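Local coordinates for protein alternansucrase (PDB 6HVG) that belongs to glycoside hydrolase family 70 and is built around a circularly permuted (beta/alpha)8 barrel, with a bound calcium ion and repeats related to choline-binding modules, at residues Gln380-Gln385 / Gly1293-Ala1298; Tyr703-Gly708 / Met864-Ser869; Thr729-Ile734 / Ile743-Phe748. All coordinates share one frame; numbering follows the deposited sequence.

Contact 1. Residues Gln380-Gln385 / Gly1293-Ala1298; sequences QGLVSQ and GFISDA
Gln380 offers its backbone O to the amide of Phe1294, an almost straight hydrogen bond of 2.9 Å from Phe1294 N to Gln380 O with 167° at the hydrogen. Gln380 O also lies in the plane of the Phe1294 ring, at its edge, 3.5 Å from Phe1294 CD1. The Gln380 side chain bends at chi2 (62°); its amide NE2 donates to the neighbouring Gly381 O at 3.2 Å, while OE1 is held by Gln474 N and Lys447 NZ. Gly381 adds a CA-H...O contact, its CA 3.6 Å from Phe1294 O. Here the chain turns a corner at Gly1293: strand 1291-1292 pairs antiparallel with 383-384, whereas 1294-1296 leaves to pair antiparallel with 1301-1304. A side chain at Gly1293 would run into Gly381 O, which lies 3.8 Å from Gly1293 CA, and the backbone angles there (phi 137°) themselves suit only glycine. Leu382 then spreads its two methyls across this corner. Leu382 CD1 rests 3.9 Å from Gly1293 O, and Leu382 CD2 touches Ile1295 CD1 at 3.5 Å, the two side chains meeting at a slant. Beyond it, Val383 bonds through its backbone to Thr1292.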
ATOM      1  N   GLN A 380     -44.539  13.755  -4.911  1.00 58.02           N
ATOM      2  CA  GLN A 380     -44.683  14.407  -3.597  1.00 56.40           C
ATOM      3  C   GLN A 380     -45.072  15.896  -3.744  1.00 52.31           C
ATOM      4  O   GLN A 380     -44.258  16.709  -4.122  1.00 51.56           O
ATOM      5  CB  GLN A 380     -43.368  14.266  -2.794  1.00 55.68           C
ATOM      6  CG  GLN A 380     -43.371  14.865  -1.383  1.00 54.69           C
ATOM      7  CD  GLN A 380     -44.388  14.219  -0.455  1.00 58.80           C
ATOM      8  OE1 GLN A 380     -44.383  12.994  -0.258  1.00 55.91           O
ATOM      9  NE2 GLN A 380     -45.272  15.039   0.136  1.00 62.51           N
ATOM     10  N   GLY A 381     -46.327  16.223  -3.460  1.00 52.39           N
ATOM     11  CA  GLY A 381     -46.842  17.603  -3.568  1.00 50.98           C
ATOM     12  C   GLY A 381     -46.427  18.380  -2.336  1.00 48.22           C
ATOM     13  O   GLY A 381     -45.962  17.782  -1.347  1.00 46.65           O
ATOM     14  N   LEU A 382     -46.600  19.698  -2.360  1.00 45.04           N
ATOM     15  CA  LEU A 382     -46.189  20.486  -1.198  1.00 45.33           C
ATOM     16  C   LEU A 382     -47.095  20.116  -0.017  1.00 45.60           C
ATOM     17  O   LEU A 382     -48.312  20.144  -0.150  1.00 46.37           O
ATOM     18  CB  LEU A 382     -46.229  21.983  -1.493  1.00 44.07           C
ATOM     19  CG  LEU A 382     -45.533  22.881  -0.473  1.00 45.45           C
ATOM     20  CD1 LEU A 382     -44.036  22.559  -0.370  1.00 45.70           C
ATOM     21  CD2 LEU A 382     -45.704  24.339  -0.884  1.00 45.78           C
ATOM     22  N   VAL A 383     -46.497  19.725   1.099  1.00 43.99           N
ATOM     23  CA  VAL A 383     -47.257  19.406   2.290  1.00 46.45           C
ATOM     24  C   VAL A 383     -46.630  20.042   3.512  1.00 47.05           C
ATOM     25  O   VAL A 383     -45.433  20.218   3.594  1.00 51.38           O
ATOM     26  CB  VAL A 383     -47.427  17.895   2.551  1.00 47.02           C
ATOM     27  CG1 VAL A 383     -48.239  17.254   1.447  1.00 47.58           C
ATOM     28  CG2 VAL A 383     -46.100  17.207   2.753  1.00 47.09           C
ATOM     29  N   SER A 384     -47.475  20.383   4.462  1.00 49.83           N
ATOM     30  CA  SER A 384     -47.046  20.906   5.739  1.00 53.21           C
ATOM     31  C   SER A 384     -46.796  19.757   6.701  1.00 54.28           C
ATOM     32  O   SER A 384     -47.558  18.792   6.745  1.00 56.49           O
ATOM     33  CB  SER A 384     -48.135  21.804   6.300  1.00 56.36           C
ATOM     34  OG  SER A 384     -47.658  22.547   7.404  1.00 61.41           O
ATOM     35  N   GLN A 385     -45.724  19.848   7.462  1.00 53.45           N
ATOM     36  CA  GLN A 385     -45.357  18.766   8.338  1.00 52.48           C
ATOM     37  C   GLN A 385     -45.772  18.996   9.774  1.00 54.19           C
ATOM     38  O   GLN A 385     -45.867  18.026  10.543  1.00 56.91           O
ATOM     39  CB  GLN A 385     -43.848  18.537   8.239  1.00 53.39           C
ATOM     40  CG  GLN A 385     -43.429  17.953   6.891  1.00 53.50           C
ATOM     41  CD  GLN A 385     -42.016  17.447   6.871  1.00 49.02           C
ATOM     42  OE1 GLN A 385     -41.778  16.252   6.974  1.00 44.57           O
ATOM     43  NE2 GLN A 385     -41.068  18.372   6.744  1.00 50.25           N
ATOM     44  N   GLY A1293     -41.817  19.316  -0.597  1.00 40.58           N
ATOM     45  CA  GLY A1293     -42.358  18.742  -1.795  1.00 39.98           C
ATOM     46  C   GLY A1293     -42.181  19.653  -2.965  1.00 42.89           C
ATOM     47  O   GLY A1293     -41.638  20.775  -2.840  1.00 46.00           O
ATOM     48  N   PHE A1294     -42.669  19.184  -4.107  1.00 41.28           N
ATOM     49  CA  PHE A1294     -42.644  19.925  -5.333  1.00 42.21           C
ATOM     50  C   PHE A1294     -43.982  20.657  -5.499  1.00 42.61           C
ATOM     51  O   PHE A1294     -45.032  20.051  -5.401  1.00 42.04           O
ATOM     52  CB  PHE A1294     -42.481  18.962  -6.504  1.00 42.93           C
ATOM     53  CG  PHE A1294     -41.239  18.153  -6.464  1.00 43.21           C
ATOM     54  CD1 PHE A1294     -41.180  17.017  -5.714  1.00 45.20           C
ATOM     55  CD2 PHE A1294     -40.115  18.499  -7.230  1.00 43.78           C
ATOM     56  CE1 PHE A1294     -40.022  16.250  -5.690  1.00 43.81           C
ATOM     57  CE2 PHE A1294     -38.960  17.733  -7.206  1.00 41.40           C
ATOM     58  CZ  PHE A1294     -38.916  16.613  -6.429  1.00 40.69           C
ATOM     59  N   ILE A1295     -43.928  21.950  -5.799  1.00 42.42           N
ATOM     60  CA  ILE A1295     -45.138  22.724  -6.042  1.00 41.16           C
ATOM     61  C   ILE A1295     -44.974  23.509  -7.331  1.00 41.39           C
ATOM     62  O   ILE A1295     -43.998  24.192  -7.507  1.00 43.73           O
ATOM     63  CB  ILE A1295     -45.439  23.678  -4.879  1.00 39.68           C
ATOM     64  CG1 ILE A1295     -46.842  24.297  -5.068  1.00 39.67           C
ATOM     65  CG2 ILE A1295     -44.314  24.701  -4.705  1.00 39.30           C
ATOM     66  CD1 ILE A1295     -47.307  25.162  -3.915  1.00 39.84           C
ATOM     67  N   SER A1296     -45.945  23.415  -8.223  1.00 42.71           N
ATOM     68  CA  SER A1296     -45.953  24.182  -9.462  1.00 41.67           C
ATOM     69  C   SER A1296     -46.535  25.553  -9.218  1.00 44.29           C
ATOM     70  O   SER A1296     -47.393  25.744  -8.353  1.00 43.88           O
ATOM     71  CB  SER A1296     -46.813  23.492 -10.528  1.00 42.76           C
ATOM     72  OG  SER A1296     -46.067  22.600 -11.332  1.00 42.88           O
ATOM     73  N   ASP A1297     -46.071  26.514 -10.015  1.00 47.15           N
ATOM     74  CA  ASP A1297     -46.734  27.821 -10.148  1.00 46.92           C
ATOM     75  C   ASP A1297     -46.705  28.284 -11.633  1.00 47.90           C
ATOM     76  O   ASP A1297     -46.252  27.549 -12.516  1.00 48.09           O
ATOM     77  CB  ASP A1297     -46.167  28.831  -9.142  1.00 44.10           C
ATOM     78  CG  ASP A1297     -44.799  29.381  -9.529  1.00 46.03           C
ATOM     79  OD1 ASP A1297     -44.414  29.331 -10.727  1.00 47.79           O
ATOM     80  OD2 ASP A1297     -44.085  29.915  -8.630  1.00 42.18           O
ATOM     81  N   ALA A1298     -47.218  29.466 -11.908  1.00 48.49           N
ATOM     82  CA  ALA A1298     -47.320  29.924 -13.273  1.00 48.26           C
ATOM     83  C   ALA A1298     -45.959  29.982 -13.943  1.00 47.10           C
ATOM     84  O   ALA A1298     -45.850  29.688 -15.128  1.00 43.36           O
ATOM     85  CB  ALA A1298     -47.998  31.280 -13.318  1.00 50.15           C
TER

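Contact 2. Residues Tyr703-Gly708 / Met864-Ser869; sequences YFLDTG and MATDSS
Leu705 takes part in three of the four residue pairs of this contact, and its forked end meets polar atoms of the 864-866 strand as closely as carbon. Its CD2 sits 3.4 Å from the backbone O of Met864, and its CD1 lies 3.5 Å from Thr866 OG1, without any hydrogen bond linking the two segments. In Leu705, chi1 (-58°) sets CG anti to the carbonyl carbon, and chi2 (-178°) then points CD1 at Thr866, with CD2 at Met864. Met864 and Thr866 both direct their CB atoms at the loop, whereas that of the intervening Ala865 turns away, the alternation of an extended strand. Met864 crosses Leu705 at an angle, its CG 3.5 Å from Leu705 CD2, and its SD reaches Phe704 CB at 4.2 Å. The rest of the Phe704 side chain leads away, and Phe704 also touches Gln686 and Ser690 of helix 681-692. Thr866 and Leu705 approach tip to tip. Thr866 OG1 takes the position between backbone N and carbonyl carbon (chi1 55°) and makes a weak hydrogen bond of 3.4 Å to Ser868 O, across an inverse gamma turn centred on Asp867. Leu881 touches Phe704, Met864 and Thr866. The arrangement is a largely side-chain contact between a loop that follows a barrel helix and an antiparallel sheet, in which strand 862-866 runs between 735-736 and 881-885, consistent with the C domain that accompanies the catalytic barrel in this family.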
ATOM      1  N   TYR A 703      27.038  -6.797 -13.097  1.00 57.94           N
ATOM      2  CA  TYR A 703      26.299  -5.546 -12.894  1.00 61.29           C
ATOM      3  C   TYR A 703      26.784  -4.706 -11.708  1.00 60.19           C
ATOM      4  O   TYR A 703      26.603  -3.487 -11.715  1.00 58.84           O
ATOM      5  CB  TYR A 703      24.787  -5.799 -12.807  1.00 62.04           C
ATOM      6  CG  TYR A 703      24.187  -6.132 -14.160  1.00 65.35           C
ATOM      7  CD1 TYR A 703      23.980  -5.139 -15.106  1.00 65.87           C
ATOM      8  CD2 TYR A 703      23.852  -7.445 -14.503  1.00 67.85           C
ATOM      9  CE1 TYR A 703      23.449  -5.434 -16.344  1.00 68.87           C
ATOM     10  CE2 TYR A 703      23.332  -7.750 -15.741  1.00 69.85           C
ATOM     11  CZ  TYR A 703      23.136  -6.738 -16.653  1.00 71.27           C
ATOM     12  OH  TYR A 703      22.619  -7.036 -17.873  1.00 74.23           O
ATOM     13  N   PHE A 704      27.401  -5.344 -10.717  1.00 57.87           N
ATOM     14  CA  PHE A 704      27.970  -4.614  -9.584  1.00 58.63           C
ATOM     15  C   PHE A 704      29.064  -3.632 -10.005  1.00 59.58           C
ATOM     16  O   PHE A 704      29.262  -2.607  -9.341  1.00 63.26           O
ATOM     17  CB  PHE A 704      28.549  -5.570  -8.550  1.00 57.54           C
ATOM     18  CG  PHE A 704      27.524  -6.211  -7.658  1.00 53.77           C
ATOM     19  CD1 PHE A 704      26.988  -5.528  -6.614  1.00 52.26           C
ATOM     20  CD2 PHE A 704      27.143  -7.521  -7.853  1.00 53.95           C
ATOM     21  CE1 PHE A 704      26.072  -6.134  -5.770  1.00 54.60           C
ATOM     22  CE2 PHE A 704      26.232  -8.138  -7.014  1.00 52.29           C
ATOM     23  CZ  PHE A 704      25.688  -7.441  -5.975  1.00 52.36           C
ATOM     24  N   LEU A 705      29.766  -3.943 -11.087  1.00 56.41           N
ATOM     25  CA  LEU A 705      30.894  -3.134 -11.532  1.00 58.03           C
ATOM     26  C   LEU A 705      30.477  -1.769 -12.084  1.00 58.90           C
ATOM     27  O   LEU A 705      31.190  -0.787 -11.854  1.00 60.50           O
ATOM     28  CB  LEU A 705      31.715  -3.891 -12.589  1.00 59.98           C
ATOM     29  CG  LEU A 705      32.302  -5.252 -12.192  1.00 63.85           C
ATOM     30  CD1 LEU A 705      33.124  -5.855 -13.316  1.00 66.88           C
ATOM     31  CD2 LEU A 705      33.169  -5.142 -10.950  1.00 66.29           C
ATOM     32  N   ASP A 706      29.359  -1.716 -12.822  1.00 57.95           N
ATOM     33  CA  ASP A 706      28.886  -0.509 -13.500  1.00 55.66           C
ATOM     34  C   ASP A 706      30.012  -0.005 -14.404  1.00 58.22           C
ATOM     35  O   ASP A 706      30.549   1.081 -14.200  1.00 59.93           O
ATOM     36  CB  ASP A 706      28.430   0.530 -12.464  1.00 56.69           C
ATOM     37  CG  ASP A 706      27.894   1.819 -13.092  1.00 60.28           C
ATOM     38  OD1 ASP A 706      27.281   1.758 -14.174  1.00 66.70           O
ATOM     39  OD2 ASP A 706      28.067   2.907 -12.489  1.00 56.73           O
ATOM     40  N   THR A 707      30.398  -0.827 -15.381  1.00 59.56           N
ATOM     41  CA  THR A 707      31.526  -0.492 -16.260  1.00 62.79           C
ATOM     42  C   THR A 707      31.280   0.749 -17.093  1.00 61.79           C
ATOM     43  O   THR A 707      32.214   1.455 -17.468  1.00 60.39           O
ATOM     44  CB  THR A 707      31.903  -1.669 -17.177  1.00 67.48           C
ATOM     45  OG1 THR A 707      30.747  -2.109 -17.894  1.00 71.76           O
ATOM     46  CG2 THR A 707      32.423  -2.838 -16.352  1.00 72.94           C
ATOM     47  N   GLY A 708      30.008   1.031 -17.356  1.00 64.42           N
ATOM     48  CA  GLY A 708      29.611   2.270 -18.005  1.00 65.03           C
ATOM     49  C   GLY A 708      30.193   3.508 -17.354  1.00 63.91           C
ATOM     50  O   GLY A 708      30.244   4.561 -17.969  1.00 66.88           O
ATOM     51  N   MET A 864      37.522  -4.290  -7.958  1.00 49.48           N
ATOM     52  CA  MET A 864      36.400  -5.165  -8.142  1.00 51.50           C
ATOM     53  C   MET A 864      36.388  -5.543  -9.621  1.00 54.08           C
ATOM     54  O   MET A 864      36.529  -4.681 -10.502  1.00 55.83           O
ATOM     55  CB  MET A 864      35.101  -4.479  -7.718  1.00 49.74           C
ATOM     56  CG  MET A 864      33.930  -5.425  -7.545  1.00 50.76           C
ATOM     57  SD  MET A 864      32.372  -4.602  -7.073  1.00 52.81           S
ATOM     58  CE  MET A 864      32.650  -4.336  -5.340  1.00 51.62           C
ATOM     59  N   ALA A 865      36.248  -6.839  -9.878  1.00 55.08           N
ATOM     60  CA  ALA A 865      36.265  -7.393 -11.227  1.00 54.79           C
ATOM     61  C   ALA A 865      35.378  -8.629 -11.244  1.00 56.68           C
ATOM     62  O   ALA A 865      34.935  -9.099 -10.201  1.00 57.05           O
ATOM     63  CB  ALA A 865      37.679  -7.761 -11.639  1.00 54.29           C
ATOM     64  N   THR A 866      35.090  -9.123 -12.437  1.00 60.47           N
ATOM     65  CA  THR A 866      34.293 -10.335 -12.602  1.00 64.44           C
ATOM     66  C   THR A 866      34.815 -11.113 -13.773  1.00 68.67           C
ATOM     67  O   THR A 866      35.306 -10.527 -14.749  1.00 70.05           O
ATOM     68  CB  THR A 866      32.784 -10.066 -12.872  1.00 64.77           C
ATOM     69  OG1 THR A 866      32.623  -9.209 -14.007  1.00 60.91           O
ATOM     70  CG2 THR A 866      32.073  -9.446 -11.652  1.00 63.85           C
ATOM     71  N   ASP A 867      34.707 -12.432 -13.677  1.00 70.93           N
ATOM     72  CA  ASP A 867      35.034 -13.283 -14.792  1.00 74.38           C
ATOM     73  C   ASP A 867      33.858 -13.228 -15.755  1.00 74.55           C
ATOM     74  O   ASP A 867      33.179 -14.221 -15.971  1.00 70.59           O
ATOM     75  CB  ASP A 867      35.299 -14.703 -14.314  1.00 76.97           C
ATOM     76  CG  ASP A 867      35.768 -15.615 -15.431  1.00 77.43           C
ATOM     77  OD1 ASP A 867      36.393 -15.124 -16.406  1.00 74.92           O
ATOM     78  OD2 ASP A 867      35.455 -16.817 -15.341  1.00 74.17           O
ATOM     79  N   SER A 868      33.615 -12.040 -16.309  1.00 76.29           N
ATOM     80  CA  SER A 868      32.437 -11.777 -17.111  1.00 77.98           C
ATOM     81  C   SER A 868      32.559 -10.426 -17.806  1.00 81.38           C
ATOM     82  O   SER A 868      33.242  -9.525 -17.327  1.00 88.76           O
ATOM     83  CB  SER A 868      31.200 -11.784 -16.220  1.00 76.59           C
ATOM     84  OG  SER A 868      30.065 -11.401 -16.957  1.00 86.35           O
ATOM     85  N   SER A 869      31.895 -10.294 -18.948  1.00 85.75           N
ATOM     86  CA  SER A 869      31.962  -9.083 -19.763  1.00 81.34           C
ATOM     87  C   SER A 869      30.591  -8.462 -20.027  1.00 75.74           C
ATOM     88  O   SER A 869      30.507  -7.424 -20.685  1.00 75.55           O
ATOM     89  CB  SER A 869      32.624  -9.429 -21.099  1.00 84.85           C
ATOM     90  OG  SER A 869      32.833  -8.275 -21.897  1.00 91.24           O
TER

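Contact 3. Residues Thr729-Ile734 / Ile743-Phe748; sequences TLVNRI and IPNYSF
The irregular 729-734 segment passes the 743-748 segment without pairing with it, the nearest CA atoms, those of Leu730 and Ile743, being 7.2 Å apart. Leu730 fills this gap. Its CG is anti to the backbone N (chi1 175°), and its methyls part: Leu730 CD1 meets Ile743 CB at 3.8 Å, the side chains roughly perpendicular, and Leu730 CD2 lies 3.8 Å from Asn745 CB, where the two side chains run antiparallel alongside one another. Val731 brings CG2 to 4.1 Å from Asn745 ND2. That amide is firmly set, since Asn745 ND2 donates to Ile743 O at 3.2 Å (160° at the hydrogen) and also bonds to Asp819 O, while OD1 is bonded to Thr820 OG1. Val731 CB also stands 3.6 Å above the plane of the Arg733 guanidinium, towards its rim, and Arg733 NE is bonded to Lys818 O. Between them, Asn732 OD1 accepts from Ile734 N, an Asx turn just ahead of strand 735-736. Ile743 and Asn745 also touch Thr678, and strand 745-747 runs parallel between 678-679 and 821-825 in the barrel, while Leu730 N bonds to Thr682 OG1 of helix 681-692.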
ATOM      1  N   THR A 729      25.871   3.050 -10.317  1.00 58.61           N
ATOM      2  CA  THR A 729      25.983   2.845  -8.890  1.00 53.99           C
ATOM      3  C   THR A 729      26.641   4.115  -8.370  1.00 51.31           C
ATOM      4  O   THR A 729      27.395   4.778  -9.095  1.00 49.11           O
ATOM      5  CB  THR A 729      26.797   1.576  -8.553  1.00 55.34           C
ATOM      6  OG1 THR A 729      26.474   1.151  -7.234  1.00 53.16           O
ATOM      7  CG2 THR A 729      28.324   1.827  -8.642  1.00 57.85           C
ATOM      8  N   LEU A 730      26.352   4.446  -7.120  1.00 49.72           N
ATOM      9  CA  LEU A 730      26.789   5.717  -6.521  1.00 49.26           C
ATOM     10  C   LEU A 730      28.298   5.866  -6.400  1.00 51.23           C
ATOM     11  O   LEU A 730      28.835   6.962  -6.574  1.00 46.16           O
ATOM     12  CB  LEU A 730      26.170   5.836  -5.147  1.00 48.08           C
ATOM     13  CG  LEU A 730      26.580   7.028  -4.298  1.00 50.60           C
ATOM     14  CD1 LEU A 730      26.091   8.315  -4.929  1.00 50.11           C
ATOM     15  CD2 LEU A 730      26.044   6.893  -2.878  1.00 50.42           C
ATOM     16  N   VAL A 731      28.981   4.751  -6.099  1.00 53.83           N
ATOM     17  CA  VAL A 731      30.435   4.741  -5.932  1.00 54.40           C
ATOM     18  C   VAL A 731      31.042   3.644  -6.798  1.00 54.12           C
ATOM     19  O   VAL A 731      30.759   2.459  -6.591  1.00 57.50           O
ATOM     20  CB  VAL A 731      30.812   4.500  -4.459  1.00 55.88           C
ATOM     21  CG1 VAL A 731      32.325   4.352  -4.282  1.00 59.29           C
ATOM     22  CG2 VAL A 731      30.288   5.612  -3.576  1.00 56.29           C
ATOM     23  N   ASN A 732      31.890   4.017  -7.751  1.00 50.71           N
ATOM     24  CA  ASN A 732      32.561   2.993  -8.539  1.00 51.42           C
ATOM     25  C   ASN A 732      33.663   2.334  -7.722  1.00 52.21           C
ATOM     26  O   ASN A 732      34.425   3.003  -7.017  1.00 53.03           O
ATOM     27  CB  ASN A 732      33.138   3.520  -9.852  1.00 50.67           C
ATOM     28  CG  ASN A 732      33.354   2.395 -10.871  1.00 49.65           C
ATOM     29  OD1 ASN A 732      34.426   1.782 -10.930  1.00 47.67           O
ATOM     30  ND2 ASN A 732      32.332   2.092 -11.636  1.00 47.49           N
ATOM     31  N   ARG A 733      33.743   1.013  -7.833  1.00 51.00           N
ATOM     32  CA  ARG A 733      34.681   0.236  -7.064  1.00 52.11           C
ATOM     33  C   ARG A 733      35.537  -0.693  -7.927  1.00 55.74           C
ATOM     34  O   ARG A 733      36.220  -1.578  -7.413  1.00 57.06           O
ATOM     35  CB  ARG A 733      33.902  -0.559  -6.025  1.00 51.66           C
ATOM     36  CG  ARG A 733      33.311   0.318  -4.941  1.00 51.15           C
ATOM     37  CD  ARG A 733      32.576  -0.493  -3.899  1.00 53.30           C
ATOM     38  NE  ARG A 733      32.043   0.351  -2.839  1.00 55.63           N
ATOM     39  CZ  ARG A 733      30.836   0.923  -2.851  1.00 56.12           C
ATOM     40  NH1 ARG A 733      30.002   0.765  -3.860  1.00 55.28           N
ATOM     41  NH2 ARG A 733      30.469   1.681  -1.833  1.00 57.23           N
ATOM     42  N   ILE A 734      35.549  -0.459  -9.236  1.00 57.31           N
ATOM     43  CA  ILE A 734      36.365  -1.262 -10.148  1.00 56.72           C
ATOM     44  C   ILE A 734      37.832  -1.049  -9.844  1.00 56.68           C
ATOM     45  O   ILE A 734      38.583  -2.015  -9.721  1.00 60.76           O
ATOM     46  CB  ILE A 734      36.085  -0.899 -11.616  1.00 59.49           C
ATOM     47  CG1 ILE A 734      34.680  -1.387 -12.011  1.00 59.91           C
ATOM     48  CG2 ILE A 734      37.148  -1.487 -12.536  1.00 58.67           C
ATOM     49  CD1 ILE A 734      34.178  -0.881 -13.353  1.00 60.02           C
ATOM     50  N   ILE A 743      30.078  10.591  -3.055  1.00 42.03           N
ATOM     51  CA  ILE A 743      29.031  11.018  -2.114  1.00 41.79           C
ATOM     52  C   ILE A 743      29.009  10.130  -0.883  1.00 43.02           C
ATOM     53  O   ILE A 743      28.816   8.912  -1.005  1.00 44.06           O
ATOM     54  CB  ILE A 743      27.642  11.012  -2.759  1.00 40.74           C
ATOM     55  CG1 ILE A 743      27.625  11.989  -3.947  1.00 42.16           C
ATOM     56  CG2 ILE A 743      26.579  11.363  -1.720  1.00 40.67           C
ATOM     57  CD1 ILE A 743      26.285  12.161  -4.619  1.00 43.65           C
ATOM     58  N   PRO A 744      29.183  10.721   0.309  1.00 40.73           N
ATOM     59  CA  PRO A 744      29.196   9.883   1.504  1.00 42.64           C
ATOM     60  C   PRO A 744      27.854   9.241   1.740  1.00 43.96           C
ATOM     61  O   PRO A 744      26.824   9.884   1.509  1.00 48.68           O
ATOM     62  CB  PRO A 744      29.547  10.858   2.626  1.00 41.01           C
ATOM     63  CG  PRO A 744      29.179  12.187   2.101  1.00 40.97           C
ATOM     64  CD  PRO A 744      29.334  12.144   0.618  1.00 39.98           C
ATOM     65  N   ASN A 745      27.868   7.996   2.216  1.00 43.86           N
ATOM     66  CA  ASN A 745      26.650   7.201   2.291  1.00 42.70           C
ATOM     67  C   ASN A 745      26.681   6.034   3.277  1.00 41.70           C
ATOM     68  O   ASN A 745      27.739   5.539   3.615  1.00 39.76           O
ATOM     69  CB  ASN A 745      26.360   6.628   0.916  1.00 42.71           C
ATOM     70  CG  ASN A 745      27.338   5.538   0.524  1.00 44.40           C
ATOM     71  OD1 ASN A 745      27.068   4.349   0.669  1.00 42.22           O
ATOM     72  ND2 ASN A 745      28.488   5.948   0.042  1.00 46.18           N
ATOM     73  N   TYR A 746      25.497   5.592   3.702  1.00 41.50           N
ATOM     74  CA  TYR A 746      25.342   4.304   4.392  1.00 41.49           C
ATOM     75  C   TYR A 746      24.677   3.311   3.466  1.00 42.08           C
ATOM     76  O   TYR A 746      23.998   3.705   2.536  1.00 40.51           O
ATOM     77  CB  TYR A 746      24.551   4.443   5.688  1.00 40.79           C
ATOM     78  CG  TYR A 746      23.053   4.589   5.564  1.00 41.11           C
ATOM     79  CD1 TYR A 746      22.466   5.813   5.273  1.00 42.37           C
ATOM     80  CD2 TYR A 746      22.218   3.505   5.775  1.00 41.40           C
ATOM     81  CE1 TYR A 746      21.080   5.948   5.171  1.00 43.41           C
ATOM     82  CE2 TYR A 746      20.842   3.621   5.686  1.00 41.34           C
ATOM     83  CZ  TYR A 746      20.270   4.849   5.394  1.00 43.04           C
ATOM     84  OH  TYR A 746      18.891   4.965   5.316  1.00 40.78           O
ATOM     85  N   SER A 747      24.907   2.023   3.686  1.00 45.30           N
ATOM     86  CA  SER A 747      24.353   0.988   2.804  1.00 45.50           C
ATOM     87  C   SER A 747      23.959  -0.217   3.594  1.00 44.31           C
ATOM     88  O   SER A 747      24.525  -0.472   4.650  1.00 46.71           O
ATOM     89  CB  SER A 747      25.369   0.585   1.708  1.00 45.99           C
ATOM     90  OG  SER A 747      26.637   0.273   2.242  1.00 42.17           O
ATOM     91  N   PHE A 748      23.002  -0.972   3.073  1.00 45.28           N
ATOM     92  CA  PHE A 748      22.521  -2.159   3.769  1.00 47.99           C
ATOM     93  C   PHE A 748      22.039  -3.217   2.814  1.00 47.18           C
ATOM     94  O   PHE A 748      21.808  -2.944   1.658  1.00 43.01           O
ATOM     95  CB  PHE A 748      21.391  -1.787   4.729  1.00 49.69           C
ATOM     96  CG  PHE A 748      20.244  -1.080   4.071  1.00 52.58           C
ATOM     97  CD1 PHE A 748      20.225   0.308   3.969  1.00 55.09           C
ATOM     98  CD2 PHE A 748      19.180  -1.791   3.570  1.00 54.35           C
ATOM     99  CE1 PHE A 748      19.181   0.973   3.365  1.00 52.26           C
ATOM    100  CE2 PHE A 748      18.124  -1.134   2.969  1.00 54.43           C
ATOM    101  CZ  PHE A 748      18.126   0.247   2.863  1.00 54.25           C
TER

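In the fold
From the N terminus, the chain first reaches 380-385, whose partner 1293-1298 follows some 900 residues later; contact 1 thus closes a loop enclosing the catalytic barrel and both other contacts. Within it, contact 2 joins the loop after helix 681-692 to strand 862-866 of the antiparallel sheet. Contact 3, nested inside the loop closed by contact 2, ties the same connection to barrel strand 745-747. Contacts 2 and 3 adjoin: Met864 N lies 3.1 Å from Ile734 O and Asp706 OD2 3.1 Å from Thr729 N, both probable hydrogen bonds. Contact 1 is on the opposite side of the chain's centre, about 67 Å from contact 2 and 60 Å from contact 3 between nearest atoms.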